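Putative tetR-family transcriptional regulator (Streptomyces coelicolor, PDB 3FIW) probably binds cis-regulatory DNA through a helix-turn-helix and acts as a TetR-family transcriptional regulator, likely a repressor. Local coordinates at residues Glu94-Trp99 / Ser143-Arg148. Numbering follows the deposited sequence.
Sequences EDWHGW and SGVPER
The hydroxyl of S143 is hydrogen-bonded to the carbonyl O of F139, one turn back in helix 130-142, while S143 OG also lies 3.5 Å from W96 CB. S143 CB is equally close to W96 CB, at 3.5 Å, and it alone of the two S143 atoms comes up to the indole, obliquely at CG and CD1. In W96, CG sits between the backbone N and carbonyl carbon (chi1 77°), which swings the ring across to V145. V145 CG2 stands over the six-membered ring of W96, 3.8 Å from its centroid and 15° off the normal, the geometry of a CH-pi contact. On the opposite face of the W96 ring lies H97 CB, 4.0 Å above the plane, so the indole is sandwiched between two aliphatic groups.

Two helix ends flank the contact. D95 N-caps helix 96-112, its carboxylate accepting weak bonds to OD1 from H97 N (3.2 Å) and to OD2 from G98 N (3.0 Å). G144 has positive phi (100°) in a Schellman motif that ends helix 130-142. V208 of the second subunit packs on both W96 and V145, placing this junction of the TetR-like C-terminal domain at the dimer interface. With S143 OG bonded back to F139 O and D95 capping the start of helix 96-112, what joins the segments is dispersion and CH-pi packing centred on one indole.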
ATOM      1  N   GLU A  94      28.842  -9.714   5.341  1.00 38.90           N
ATOM      2  CA  GLU A  94      28.375  -9.061   4.124  1.00 37.94           C
ATOM      3  C   GLU A  94      27.860  -7.686   4.443  1.00 36.92           C
ATOM      4  O   GLU A  94      27.515  -7.396   5.597  1.00 35.92           O
ATOM      5  CB  GLU A  94      27.450  -9.892   3.237  1.00 37.97           C
ATOM      6  CG  GLU A  94      26.050 -10.026   3.693  1.00 39.31           C
ATOM      7  CD  GLU A  94      25.219 -10.817   2.716  1.00 41.44           C
ATOM      8  OE1 GLU A  94      24.670 -10.208   1.760  1.00 44.30           O
ATOM      9  OE2 GLU A  94      25.103 -12.039   2.909  1.00 40.32           O
ATOM     10  N   ASP A  95      27.905  -6.838   3.416  1.00 35.97           N
ATOM     11  CA  ASP A  95      27.527  -5.443   3.507  1.00 35.49           C
ATOM     12  C   ASP A  95      26.028  -5.399   3.853  1.00 34.16           C
ATOM     13  O   ASP A  95      25.186  -5.818   3.048  1.00 34.62           O
ATOM     14  CB  ASP A  95      27.839  -4.740   2.173  1.00 35.76           C
ATOM     15  CG  ASP A  95      27.268  -3.347   2.101  1.00 37.68           C
ATOM     16  OD1 ASP A  95      27.222  -2.686   3.159  1.00 38.39           O
ATOM     17  OD2 ASP A  95      26.861  -2.915   0.986  1.00 39.25           O
ATOM     18  N   TRP A  96      25.720  -4.919   5.061  1.00 31.88           N
ATOM     19  CA  TRP A  96      24.372  -4.927   5.569  1.00 30.80           C
ATOM     20  C   TRP A  96      23.541  -3.976   4.723  1.00 29.60           C
ATOM     21  O   TRP A  96      22.351  -4.120   4.690  1.00 30.46           O
ATOM     22  CB  TRP A  96      24.290  -4.465   7.032  1.00 29.91           C
ATOM     23  CG  TRP A  96      24.417  -2.942   7.212  1.00 29.76           C
ATOM     24  CD1 TRP A  96      25.546  -2.249   7.600  1.00 29.46           C
ATOM     25  CD2 TRP A  96      23.398  -1.948   6.967  1.00 30.23           C
ATOM     26  NE1 TRP A  96      25.281  -0.919   7.626  1.00 30.82           N
ATOM     27  CE2 TRP A  96      23.976  -0.695   7.235  1.00 30.38           C
ATOM     28  CE3 TRP A  96      22.040  -2.000   6.538  1.00 32.35           C
ATOM     29  CZ2 TRP A  96      23.257   0.514   7.094  1.00 30.97           C
ATOM     30  CZ3 TRP A  96      21.316  -0.797   6.390  1.00 30.89           C
ATOM     31  CH2 TRP A  96      21.939   0.452   6.677  1.00 30.64           C
ATOM     32  N   HIS A  97      24.201  -2.985   4.122  1.00 28.63           N
ATOM     33  CA  HIS A  97      23.572  -1.883   3.402  1.00 29.49           C
ATOM     34  C   HIS A  97      23.009  -2.374   2.071  1.00 28.46           C
ATOM     35  O   HIS A  97      21.849  -2.143   1.800  1.00 30.01           O
ATOM     36  CB  HIS A  97      24.559  -0.717   3.225  1.00 28.30           C
ATOM     37  CG  HIS A  97      23.944   0.546   2.707  1.00 32.05           C
ATOM     38  ND1 HIS A  97      22.886   0.563   1.815  1.00 34.03           N
ATOM     39  CD2 HIS A  97      24.290   1.847   2.896  1.00 34.41           C
ATOM     40  CE1 HIS A  97      22.590   1.817   1.507  1.00 34.08           C
ATOM     41  NE2 HIS A  97      23.414   2.616   2.165  1.00 33.81           N
ATOM     42  N   GLY A  98      23.849  -3.020   1.266  1.00 28.04           N
ATOM     43  CA  GLY A  98      23.467  -3.675   0.022  1.00 28.91           C
ATOM     44  C   GLY A  98      22.468  -4.804   0.207  1.00 29.96           C
ATOM     45  O   GLY A  98      21.575  -4.962  -0.621  1.00 29.82           O
ATOM     46  N   TRP A  99      22.619  -5.598   1.269  1.00 30.32           N
ATOM     47  CA  TRP A  99      21.655  -6.622   1.600  1.00 31.60           C
ATOM     48  C   TRP A  99      20.296  -5.991   1.908  1.00 32.29           C
ATOM     49  O   TRP A  99      19.259  -6.440   1.405  1.00 32.66           O
ATOM     50  CB  TRP A  99      22.072  -7.453   2.797  1.00 32.43           C
ATOM     51  CG  TRP A  99      20.930  -8.400   3.215  1.00 34.56           C
ATOM     52  CD1 TRP A  99      20.683  -9.661   2.724  1.00 34.13           C
ATOM     53  CD2 TRP A  99      19.856  -8.120   4.146  1.00 33.47           C
ATOM     54  NE1 TRP A  99      19.540 -10.179   3.301  1.00 32.71           N
ATOM     55  CE2 TRP A  99      19.034  -9.272   4.193  1.00 32.82           C
ATOM     56  CE3 TRP A  99      19.542  -7.034   4.966  1.00 32.16           C
ATOM     57  CZ2 TRP A  99      17.909  -9.351   5.008  1.00 32.05           C
ATOM     58  CZ3 TRP A  99      18.424  -7.107   5.776  1.00 33.03           C
ATOM     59  CH2 TRP A  99      17.616  -8.253   5.796  1.00 33.93           C
ATOM     60  N   SER A 143      25.652  -6.148  12.432  1.00 35.15           N
ATOM     61  CA  SER A 143      26.328  -5.257  11.488  1.00 35.61           C
ATOM     62  C   SER A 143      26.475  -3.847  12.077  1.00 35.74           C
ATOM     63  O   SER A 143      27.073  -2.967  11.466  1.00 35.03           O
ATOM     64  CB  SER A 143      25.576  -5.215  10.148  1.00 35.62           C
ATOM     65  OG  SER A 143      25.396  -6.533   9.654  1.00 34.97           O
ATOM     66  N   GLY A 144      25.923  -3.636  13.261  1.00 36.02           N
ATOM     67  CA  GLY A 144      26.031  -2.337  13.889  1.00 36.94           C
ATOM     68  C   GLY A 144      24.820  -1.439  13.749  1.00 37.97           C
ATOM     69  O   GLY A 144      24.829  -0.344  14.299  1.00 38.76           O
ATOM     70  N   VAL A 145      23.788  -1.860  13.004  1.00 38.28           N
ATOM     71  CA  VAL A 145      22.496  -1.166  13.023  1.00 37.92           C
ATOM     72  C   VAL A 145      21.806  -1.335  14.399  1.00 38.79           C
ATOM     73  O   VAL A 145      21.554  -2.457  14.839  1.00 38.32           O
ATOM     74  CB  VAL A 145      21.521  -1.648  11.858  1.00 38.07           C
ATOM     75  CG1 VAL A 145      20.269  -0.779  11.814  1.00 36.49           C
ATOM     76  CG2 VAL A 145      22.224  -1.685  10.476  1.00 35.73           C
ATOM     77  N   PRO A 146      21.496  -0.217  15.092  1.00 39.57           N
ATOM     78  CA  PRO A 146      20.829  -0.315  16.397  1.00 40.15           C
ATOM     79  C   PRO A 146      19.464  -0.979  16.226  1.00 40.79           C
ATOM     80  O   PRO A 146      18.768  -0.666  15.267  1.00 42.34           O
ATOM     81  CB  PRO A 146      20.665   1.146  16.807  1.00 39.83           C
ATOM     82  CG  PRO A 146      21.736   1.873  16.036  1.00 38.66           C
ATOM     83  CD  PRO A 146      21.753   1.184  14.719  1.00 39.98           C
ATOM     84  N   GLU A 147      19.096  -1.891  17.128  1.00 41.19           N
ATOM     85  CA  GLU A 147      17.933  -2.765  16.942  1.00 41.64           C
ATOM     86  C   GLU A 147      16.597  -2.072  16.621  1.00 41.28           C
ATOM     87  O   GLU A 147      15.884  -2.516  15.732  1.00 41.07           O
ATOM     88  CB  GLU A 147      17.714  -3.699  18.138  1.00 42.14           C
ATOM     89  CG  GLU A 147      16.352  -4.398  18.032  1.00 44.98           C
ATOM     90  CD  GLU A 147      16.389  -5.860  18.405  1.00 48.70           C
ATOM     91  OE1 GLU A 147      17.119  -6.190  19.369  1.00 48.35           O
ATOM     92  OE2 GLU A 147      15.674  -6.669  17.750  1.00 49.48           O
ATOM     93  N   ARG A 148      16.278  -1.036  17.387  1.00 40.89           N
ATOM     94  CA  ARG A 148      15.048  -0.309  17.281  1.00 41.36           C
ATOM     95  C   ARG A 148      14.979   0.296  15.900  1.00 40.56           C
ATOM     96  O   ARG A 148      13.977   0.150  15.253  1.00 41.16           O
ATOM     97  CB  ARG A 148      14.968   0.782  18.364  1.00 42.70           C
ATOM     98  CG  ARG A 148      13.749   1.735  18.270  1.00 44.41           C
ATOM     99  CD  ARG A 148      12.398   1.065  18.656  1.00 49.26           C
ATOM    100  NE  ARG A 148      11.276   2.007  18.887  1.00 53.46           N
ATOM    101  CZ  ARG A 148      11.103   3.214  18.308  1.00 60.24           C
ATOM    102  NH1 ARG A 148      11.974   3.711  17.410  1.00 61.70           N
ATOM    103  NH2 ARG A 148      10.029   3.943  18.623  1.00 62.11           N
TER